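Local coordinates for TOG array regulator of axonemal microtubules protein 1 (PDB 5DN7), which promotes microtubule polymerization and takes part in building cilia and setting their length, here represented by its HEAT-repeat TOG2 domain, at residues K136-P140 with Q141-S145; S156-R159 with E160-N164; I165-C168 with S169-Y173; F178-P181 with K182-F185. One frame throughout, in Å; residues are numbered along the deposited sequence.

Contact 1. Residues K136-P140 with Q141-S145; sequences KEVGP and QRVLS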
# COMPACT_ATOMS: atom_id res chain seq x y z
N LYS A 136 -0.19 -10.10 -4.86
CA LYS A 136 0.02 -11.24 -5.73
C LYS A 136 0.27 -12.51 -4.91
O LYS A 136 -0.18 -13.59 -5.28
CB LYS A 136 1.18 -10.99 -6.67
CG LYS A 136 1.37 -12.09 -7.71
CD LYS A 136 2.83 -12.24 -8.12
CE LYS A 136 3.47 -10.89 -8.43
NZ LYS A 136 2.69 -10.08 -9.41
N GLU A 137 0.99 -12.37 -3.80
CA GLU A 137 1.43 -13.54 -3.04
C GLU A 137 0.40 -14.05 -2.02
O GLU A 137 0.20 -15.26 -1.90
CB GLU A 137 2.76 -13.23 -2.33
CG GLU A 137 3.95 -13.11 -3.28
CD GLU A 137 4.20 -14.41 -4.06
OE1 GLU A 137 4.36 -14.34 -5.30
OE2 GLU A 137 4.23 -15.49 -3.43
N VAL A 138 -0.26 -13.15 -1.29
CA VAL A 138 -1.23 -13.60 -0.29
C VAL A 138 -2.67 -13.20 -0.60
O VAL A 138 -3.57 -13.40 0.21
CB VAL A 138 -0.84 -13.08 1.11
CG1 VAL A 138 0.66 -13.23 1.30
CG2 VAL A 138 -1.26 -11.62 1.33
N GLY A 139 -2.91 -12.66 -1.79
CA GLY A 139 -4.25 -12.27 -2.16
C GLY A 139 -4.58 -10.86 -1.69
O GLY A 139 -4.19 -10.44 -0.60
N PRO A 140 -5.29 -10.11 -2.54
CA PRO A 140 -5.61 -8.69 -2.34
C PRO A 140 -6.46 -8.40 -1.10
O PRO A 140 -6.22 -7.40 -0.42
CB PRO A 140 -6.37 -8.32 -3.61
CG PRO A 140 -6.86 -9.65 -4.18
CD PRO A 140 -5.80 -10.63 -3.83
N GLN A 141 -7.44 -9.25 -0.80
CA GLN A 141 -8.33 -8.95 0.31
C GLN A 141 -7.59 -8.91 1.65
O GLN A 141 -7.75 -7.95 2.41
CB GLN A 141 -9.50 -9.94 0.37
CG GLN A 141 -10.56 -9.58 1.42
CD GLN A 141 -11.14 -8.19 1.20
OE1 GLN A 141 -12.01 -7.99 0.34
NE2 GLN A 141 -10.63 -7.22 1.95
N ARG A 142 -6.79 -9.93 1.95
CA ARG A 142 -5.94 -9.92 3.15
C ARG A 142 -5.12 -8.61 3.30
O ARG A 142 -5.26 -7.87 4.32
CB ARG A 142 -4.98 -11.12 3.12
CG ARG A 142 -5.45 -12.30 3.96
CD ARG A 142 -4.31 -13.30 4.27
NE ARG A 142 -3.59 -12.96 5.50
CZ ARG A 142 -2.49 -13.57 5.92
NH1 ARG A 142 -1.96 -14.56 5.21
NH2 ARG A 142 -1.90 -13.19 7.06
N VAL A 143 -4.30 -8.34 2.29
CA VAL A 143 -3.50 -7.10 2.21
C VAL A 143 -4.36 -5.89 2.54
O VAL A 143 -4.02 -5.10 3.41
CB VAL A 143 -2.87 -6.90 0.82
CG1 VAL A 143 -2.21 -5.50 0.71
CG2 VAL A 143 -1.86 -7.98 0.51
N LEU A 144 -5.52 -5.78 1.88
CA LEU A 144 -6.36 -4.61 2.05
C LEU A 144 -6.96 -4.50 3.45
O LEU A 144 -7.12 -3.39 3.93
CB LEU A 144 -7.48 -4.57 1.01
CG LEU A 144 -7.11 -4.29 -0.46
CD1 LEU A 144 -8.35 -3.92 -1.29
CD2 LEU A 144 -6.04 -3.22 -0.57
N SER A 145 -7.31 -5.60 4.09
CA SER A 145 -7.91 -5.49 5.44
C SER A 145 -6.86 -4.99 6.46
O SER A 145 -7.10 -4.01 7.25
CB SER A 145 -8.50 -6.83 5.87
OG SER A 145 -9.48 -7.25 4.94
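Gln-141 follows directly on Pro-140 where helix 121-138 has ended and helix 140-148 begins. Its CG is anti to the backbone N (chi1 -174°) and the chain bends at the next bond, carrying OE1 to the backbone N of Asp-179, from which it accepts a hydrogen bond. Arg-142 comes next; the Arg-142 and Val-138 side chains cross at about a right angle, Arg-142 CB lying 4.2 Å from Val-138 CG2. Val-138 CG2 also meets Val-143 CG2 at 3.8 Å. Val-143 CG2 in turn lies 3.6 Å from the carbonyl O of Gly-139, the N-cap residue, which turns the chain with a positive phi of 87°. Leu-144 closes the first helical turn: its N donates to Pro-140 O at 2.9 Å, while its CG packs against that oxygen at 3.2 Å. Ser-145 repeats the step, for Gln-141 O accepts from both Ser-145 N, at 2.9 Å, and Ser-145 OG, at 3.1 Å, the hydroxyl standing above the carbonyl plane. Proline suits this position, since the first turn of a helix asks for no N-H to be donated backwards. The chemistry is thus divided: a valine contact bridges the sharp turn between the two helices, and carbonyl oxygens hold the new helix together.

Contact 2. Residues S156-R159 with E160-N164; sequences SRVR and EEVVN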
# COMPACT_ATOMS: atom_id res chain seq x y z
N SER A 156 -2.80 12.46 7.10
CA SER A 156 -3.80 12.35 6.04
C SER A 156 -3.25 11.79 4.70
O SER A 156 -4.02 11.22 3.91
CB SER A 156 -4.48 13.71 5.81
OG SER A 156 -3.55 14.70 5.44
N ARG A 157 -1.95 11.91 4.43
CA ARG A 157 -1.43 11.29 3.20
C ARG A 157 -1.43 9.77 3.32
O ARG A 157 -1.63 9.07 2.32
CB ARG A 157 -0.02 11.78 2.85
CG ARG A 157 0.40 11.28 1.46
CD ARG A 157 1.81 11.70 1.05
NE ARG A 157 2.54 10.57 0.49
CZ ARG A 157 2.42 10.14 -0.77
NH1 ARG A 157 1.59 10.77 -1.60
NH2 ARG A 157 3.13 9.10 -1.19
N VAL A 158 -1.22 9.25 4.53
CA VAL A 158 -1.33 7.82 4.78
C VAL A 158 -2.73 7.35 4.43
O VAL A 158 -2.89 6.38 3.70
CB VAL A 158 -1.00 7.45 6.25
CG1 VAL A 158 -1.42 6.02 6.56
CG2 VAL A 158 0.48 7.65 6.51
N ARG A 159 -3.74 8.06 4.94
CA ARG A 159 -5.13 7.71 4.67
C ARG A 159 -5.44 7.74 3.16
O ARG A 159 -6.04 6.81 2.60
CB ARG A 159 -6.07 8.64 5.46
CG ARG A 159 -5.78 8.64 6.99
CD ARG A 159 -6.95 9.11 7.83
NE ARG A 159 -7.38 10.47 7.52
CZ ARG A 159 -6.78 11.58 7.97
NH1 ARG A 159 -5.70 11.49 8.75
NH2 ARG A 159 -7.26 12.78 7.64
N GLU A 160 -5.02 8.84 2.54
CA GLU A 160 -5.20 9.04 1.10
C GLU A 160 -4.63 7.87 0.29
O GLU A 160 -5.32 7.31 -0.56
CB GLU A 160 -4.53 10.34 0.66
CG GLU A 160 -5.00 10.82 -0.71
CD GLU A 160 -4.08 11.90 -1.34
OE1 GLU A 160 -3.41 12.66 -0.60
OE2 GLU A 160 -4.07 11.99 -2.59
N GLU A 161 -3.38 7.51 0.57
CA GLU A 161 -2.70 6.42 -0.11
C GLU A 161 -3.26 5.04 0.21
O GLU A 161 -3.21 4.15 -0.63
CB GLU A 161 -1.22 6.45 0.22
CG GLU A 161 -0.50 7.56 -0.52
CD GLU A 161 -0.65 7.43 -2.03
OE1 GLU A 161 0.15 6.70 -2.65
OE2 GLU A 161 -1.57 8.05 -2.60
N VAL A 162 -3.78 4.84 1.43
CA VAL A 162 -4.51 3.62 1.73
C VAL A 162 -5.67 3.48 0.75
O VAL A 162 -5.87 2.42 0.11
CB VAL A 162 -5.06 3.61 3.18
CG1 VAL A 162 -6.11 2.51 3.34
CG2 VAL A 162 -3.93 3.43 4.18
N VAL A 163 -6.44 4.56 0.61
CA VAL A 163 -7.56 4.50 -0.32
C VAL A 163 -7.07 4.26 -1.77
O VAL A 163 -7.64 3.44 -2.50
CB VAL A 163 -8.42 5.78 -0.28
CG1 VAL A 163 -9.65 5.62 -1.18
CG2 VAL A 163 -8.83 6.08 1.13
N ASN A 164 -6.00 4.92 -2.18
CA ASN A 164 -5.53 4.73 -3.55
C ASN A 164 -5.03 3.31 -3.81
O ASN A 164 -5.18 2.77 -4.91
CB ASN A 164 -4.42 5.72 -3.92
CG ASN A 164 -4.96 7.13 -4.22
OD1 ASN A 164 -6.06 7.30 -4.75
ND2 ASN A 164 -4.16 8.13 -3.88
O HOH W 1 -3.96 13.75 1.82
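Glu-161 lies alongside Arg-157, one turn earlier on helix 156-172, the longer of the two helices in the predicted HEAT repeat of residues 139-176. Its side chain can be followed outward. CB lies 3.4 Å from Arg-157 O, the carbonyl that accepts from the backbone N of Glu-161 in the regular i to i+4 pattern. CG is anti to the carbonyl carbon, beside the backbone N (chi1 -75°), which places Glu-161 CG over the centre of one face of the guanidinium, 3.9 Å from Arg-157 CZ. A bend at chi2 then turns the carboxylate to lie along the guanidinium, stacked on it with the two planes 15° apart. Glu-161 OE1 comes to 4.1 Å from Arg-157 NH2 but well out of the guanidinium plane, so the attraction is one of charge without a directed N-H. All this guanidinium geometry belongs to one of two conformers modelled for the arginine and is to that extent doubtful. OE1 is also hydrogen-bonded to the hydroxyl of Tyr-127. Glu-161 OE2 is met nearly along its C-O axis by Asn-164 ND2 at 2.9 Å, in the amide plane of the asparagine. Both carboxylate oxygens are thus held, which fixes the rotation of this buried acid. Arg-159 turns another way, to a salt bridge with Asp-193. On the flank of the helix Glu-160 reaches out extended, and a water donates to Glu-160 OE1 at 2.7 Å and, weakly, to Ser-156 O at 3.3 Å.

Contact 3. Residues I165-C168 with S169-Y173; sequences ICIC and SLLTY
Thr-172 touches two flat groups at once, laying CG2 on one face of the Tyr-173 ring and setting its hydroxyl against the peptide carbonyl of Cys-168. Thr-172 CG2 stands 3.6 Å above the Tyr-173 ring plane, offset toward the rim, and the tyrosine side chain also touches Met-135, Pro-140 and Phe-178, which belong to the neighbouring helix, the start of the next and a loop. At the carbonyl, Thr-172 OG1 donates to Cys-168 O at 2.7 Å from above the plane, 40° out of it. The first torsion explains the reach: OG1 lies beside the backbone N (chi1 -58°), facing back along the helix, while CG2 is left to the ring. Cys-168 O has Leu-171 N as a weak second donor at 3.2 Å, alongside the latter's regular bond to Ile-167 O at 3.0 Å. One residue further, Ser-169 O accepts from both Thr-172 N and Tyr-173 N, so the hydrogen bonds fork as the chain nears its exit from the helix. The apolar part is carried by Ile-167 and Leu-171, which lie side by side and point the same way, with Ile-167 CG2 3.8 Å from Leu-171 CD1. Ile-167 and Leu-170 also pack on helix 196-213, whereas Ile-165 and Ser-169 face helices 121-138 and 140-148. A helix covered in this way by its own partner helix and by those before and after it in the chain is typical of a HEAT-repeat solenoid, the architecture of TOG domains.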
# COMPACT_ATOMS: atom_id res chain seq x y z
N ILE A 165 -4.41 2.70 -2.81
CA ILE A 165 -3.92 1.33 -2.94
C ILE A 165 -5.11 0.37 -3.02
O ILE A 165 -5.06 -0.64 -3.74
CB ILE A 165 -2.98 0.97 -1.76
CG1 ILE A 165 -1.65 1.72 -1.91
CG2 ILE A 165 -2.69 -0.53 -1.70
CD1 ILE A 165 -0.80 1.71 -0.60
N CYS A 166 -6.19 0.68 -2.29
CA CYS A 166 -7.43 -0.06 -2.48
C CYS A 166 -7.94 0.05 -3.93
O CYS A 166 -8.30 -0.98 -4.56
CB CYS A 166 -8.50 0.43 -1.49
SG CYS A 166 -8.14 -0.04 0.22
N ILE A 167 -7.95 1.26 -4.49
CA ILE A 167 -8.39 1.46 -5.88
C ILE A 167 -7.55 0.62 -6.84
O ILE A 167 -8.07 -0.08 -7.72
CB ILE A 167 -8.29 2.93 -6.32
CG1 ILE A 167 -9.22 3.80 -5.49
CG2 ILE A 167 -8.58 3.07 -7.84
CD1 ILE A 167 -8.95 5.29 -5.64
N CYS A 168 -6.25 0.69 -6.64
CA CYS A 168 -5.31 -0.06 -7.44
C CYS A 168 -5.62 -1.57 -7.41
O CYS A 168 -5.69 -2.25 -8.45
CB CYS A 168 -3.90 0.25 -6.93
SG CYS A 168 -2.58 -0.65 -7.75
N SER A 169 -5.82 -2.07 -6.19
CA SER A 169 -6.20 -3.45 -5.95
C SER A 169 -7.47 -3.86 -6.71
O SER A 169 -7.50 -4.90 -7.37
CB SER A 169 -6.40 -3.65 -4.43
OG SER A 169 -6.25 -5.00 -4.07
N LEU A 170 -8.51 -3.03 -6.63
CA LEU A 170 -9.79 -3.36 -7.23
C LEU A 170 -9.73 -3.27 -8.75
O LEU A 170 -10.55 -3.86 -9.44
CB LEU A 170 -10.88 -2.43 -6.71
CG LEU A 170 -11.34 -2.62 -5.26
CD1 LEU A 170 -11.84 -1.28 -4.70
CD2 LEU A 170 -12.44 -3.69 -5.23
N LEU A 171 -8.76 -2.50 -9.27
CA LEU A 171 -8.56 -2.45 -10.71
C LEU A 171 -7.60 -3.54 -11.22
O LEU A 171 -7.46 -3.75 -12.42
CB LEU A 171 -8.04 -1.06 -11.14
CG LEU A 171 -8.94 0.17 -11.05
CD1 LEU A 171 -8.15 1.46 -11.29
CD2 LEU A 171 -10.07 0.06 -12.06
N THR A 172 -6.90 -4.21 -10.32
CA THR A 172 -5.95 -5.24 -10.72
C THR A 172 -6.53 -6.67 -10.64
O THR A 172 -6.13 -7.56 -11.39
CB THR A 172 -4.67 -5.15 -9.86
OG1 THR A 172 -4.12 -3.84 -10.00
CG2 THR A 172 -3.63 -6.19 -10.26
N TYR A 173 -7.49 -6.86 -9.74
CA TYR A 173 -8.02 -8.18 -9.41
C TYR A 173 -9.51 -8.25 -9.67
O TYR A 173 -10.21 -7.25 -9.51
CB TYR A 173 -7.71 -8.51 -7.94
CG TYR A 173 -6.24 -8.71 -7.71
CD1 TYR A 173 -5.64 -9.90 -8.06
CD2 TYR A 173 -5.43 -7.69 -7.19
CE1 TYR A 173 -4.29 -10.10 -7.88
CE2 TYR A 173 -4.06 -7.87 -7.03
CZ TYR A 173 -3.50 -9.10 -7.37
OH TYR A 173 -2.15 -9.34 -7.21

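Contact 4. Residues F178-P181 with K182-F185; sequences FDLP and KLSF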
# COMPACT_ATOMS: atom_id res chain seq x y z
N PHE A 178 -12.66 -10.23 -3.82
CA PHE A 178 -12.96 -9.28 -2.76
C PHE A 178 -14.29 -9.55 -2.09
O PHE A 178 -15.26 -10.01 -2.72
CB PHE A 178 -12.99 -7.84 -3.31
CG PHE A 178 -11.70 -7.39 -3.89
CD1 PHE A 178 -10.68 -6.92 -3.06
CD2 PHE A 178 -11.47 -7.46 -5.25
CE1 PHE A 178 -9.48 -6.51 -3.59
CE2 PHE A 178 -10.27 -7.03 -5.79
CZ PHE A 178 -9.27 -6.56 -4.97
N ASP A 179 -14.34 -9.23 -0.80
CA ASP A 179 -15.59 -9.11 -0.07
C ASP A 179 -16.02 -7.65 -0.20
O ASP A 179 -15.62 -6.79 0.59
CB ASP A 179 -15.41 -9.51 1.39
CG ASP A 179 -16.72 -9.56 2.16
OD1 ASP A 179 -17.70 -8.89 1.76
OD2 ASP A 179 -16.77 -10.28 3.18
N LEU A 180 -16.82 -7.36 -1.23
CA LEU A 180 -17.08 -5.97 -1.58
C LEU A 180 -17.95 -5.20 -0.56
O LEU A 180 -17.70 -4.01 -0.37
CB LEU A 180 -17.71 -5.90 -2.97
CG LEU A 180 -16.86 -6.41 -4.13
CD1 LEU A 180 -17.71 -6.42 -5.36
CD2 LEU A 180 -15.60 -5.56 -4.35
N PRO A 181 -18.97 -5.84 0.06
CA PRO A 181 -19.66 -5.15 1.16
C PRO A 181 -18.72 -4.74 2.29
O PRO A 181 -18.74 -3.60 2.76
CB PRO A 181 -20.66 -6.21 1.67
CG PRO A 181 -20.98 -7.02 0.45
CD PRO A 181 -19.69 -7.06 -0.36
N LYS A 182 -17.88 -5.68 2.71
CA LYS A 182 -16.96 -5.42 3.79
C LYS A 182 -16.08 -4.25 3.40
O LYS A 182 -15.93 -3.29 4.16
CB LYS A 182 -16.11 -6.66 4.09
CG LYS A 182 -15.18 -6.48 5.30
CD LYS A 182 -14.49 -7.80 5.69
CE LYS A 182 -13.40 -8.18 4.67
NZ LYS A 182 -12.69 -9.46 5.04
N LEU A 183 -15.56 -4.32 2.18
CA LEU A 183 -14.68 -3.31 1.64
C LEU A 183 -15.35 -1.94 1.67
O LEU A 183 -14.77 -0.98 2.19
CB LEU A 183 -14.26 -3.70 0.21
CG LEU A 183 -12.96 -3.14 -0.34
CD1 LEU A 183 -11.83 -3.28 0.66
CD2 LEU A 183 -12.61 -3.89 -1.63
N SER A 184 -16.57 -1.84 1.17
CA SER A 184 -17.22 -0.54 1.13
C SER A 184 -17.53 0.01 2.53
O SER A 184 -17.53 1.22 2.74
CB SER A 184 -18.50 -0.60 0.31
OG SER A 184 -19.40 -1.53 0.85
N PHE A 185 -17.81 -0.88 3.49
CA PHE A 185 -18.03 -0.42 4.86
C PHE A 185 -16.73 0.05 5.49
O PHE A 185 -16.73 0.99 6.28
CB PHE A 185 -18.65 -1.53 5.72
CG PHE A 185 -20.15 -1.59 5.63
CD1 PHE A 185 -20.77 -1.88 4.43
CD2 PHE A 185 -20.92 -1.37 6.74
CE1 PHE A 185 -22.15 -1.93 4.33
CE2 PHE A 185 -22.30 -1.44 6.65
CZ PHE A 185 -22.91 -1.72 5.44
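Pro-181, Lys-182 and Leu-183 lie in the first turn of helix 180-187, an N-capped helix that opens the predicted HEAT repeat of residues 178-215. The cap is Asp-179. Its OD1 accepts from Lys-182 N, though at 3.4 Å the bond is weak, and its CG rests on Lys-182 CB at 3.5 Å as the two side chains cross at about a right angle. Farther out, Lys-182 NZ stays 4.6 Å from Asp-179 OD2, near enough for the opposite charges to attract but beyond a salt bridge. Leu-183 serves the interior. Its N donates in the carbonyl plane to Asp-179 O at 2.9 Å, while CG, anti to the backbone N (chi1 -156°), swings CD2 to 3.9 Å from Phe-178 CD1. Leu-183 CD2 lies 4.4 Å from Leu-180 CD2, and this apolar group continues onto helix 196-213 through Leu-209. Pro-181 has no N-H to offer, which costs nothing in a first turn, but its carbonyl is well used: O accepts from both Phe-185 N and Ser-184 OG, the hydroxyl at 2.9 Å. Pro-181 O also meets the edge of the Phe-185 ring, near its plane, 3.1 Å from Phe-185 CD1.

The four contacts follow the chain through consecutive helices, contacts 2 and 3 sharing helix 156-172. Contacts 1 and 3 lie about 10 Å apart between centres, and contact 4 about 13 Å from each; their interface gathers round Phe-178, whose CE1 is 3.6 Å from Pro-140 CB and whose CE2 is 3.6 Å from Tyr-173 CB. Leu-170 CD2 extends it, lying 3.6 Å from Leu-183 CD2. Contact 2 occupies the other end of helix 156-172, its centre about 17 Å from that of contact 1 and 18 Å from that of contact 4, touching neither. That end adjoins the turn between helices 140-148 and 156-172; in related TOG domains such intra-repeat turns bind tubulin, and this one may do likewise.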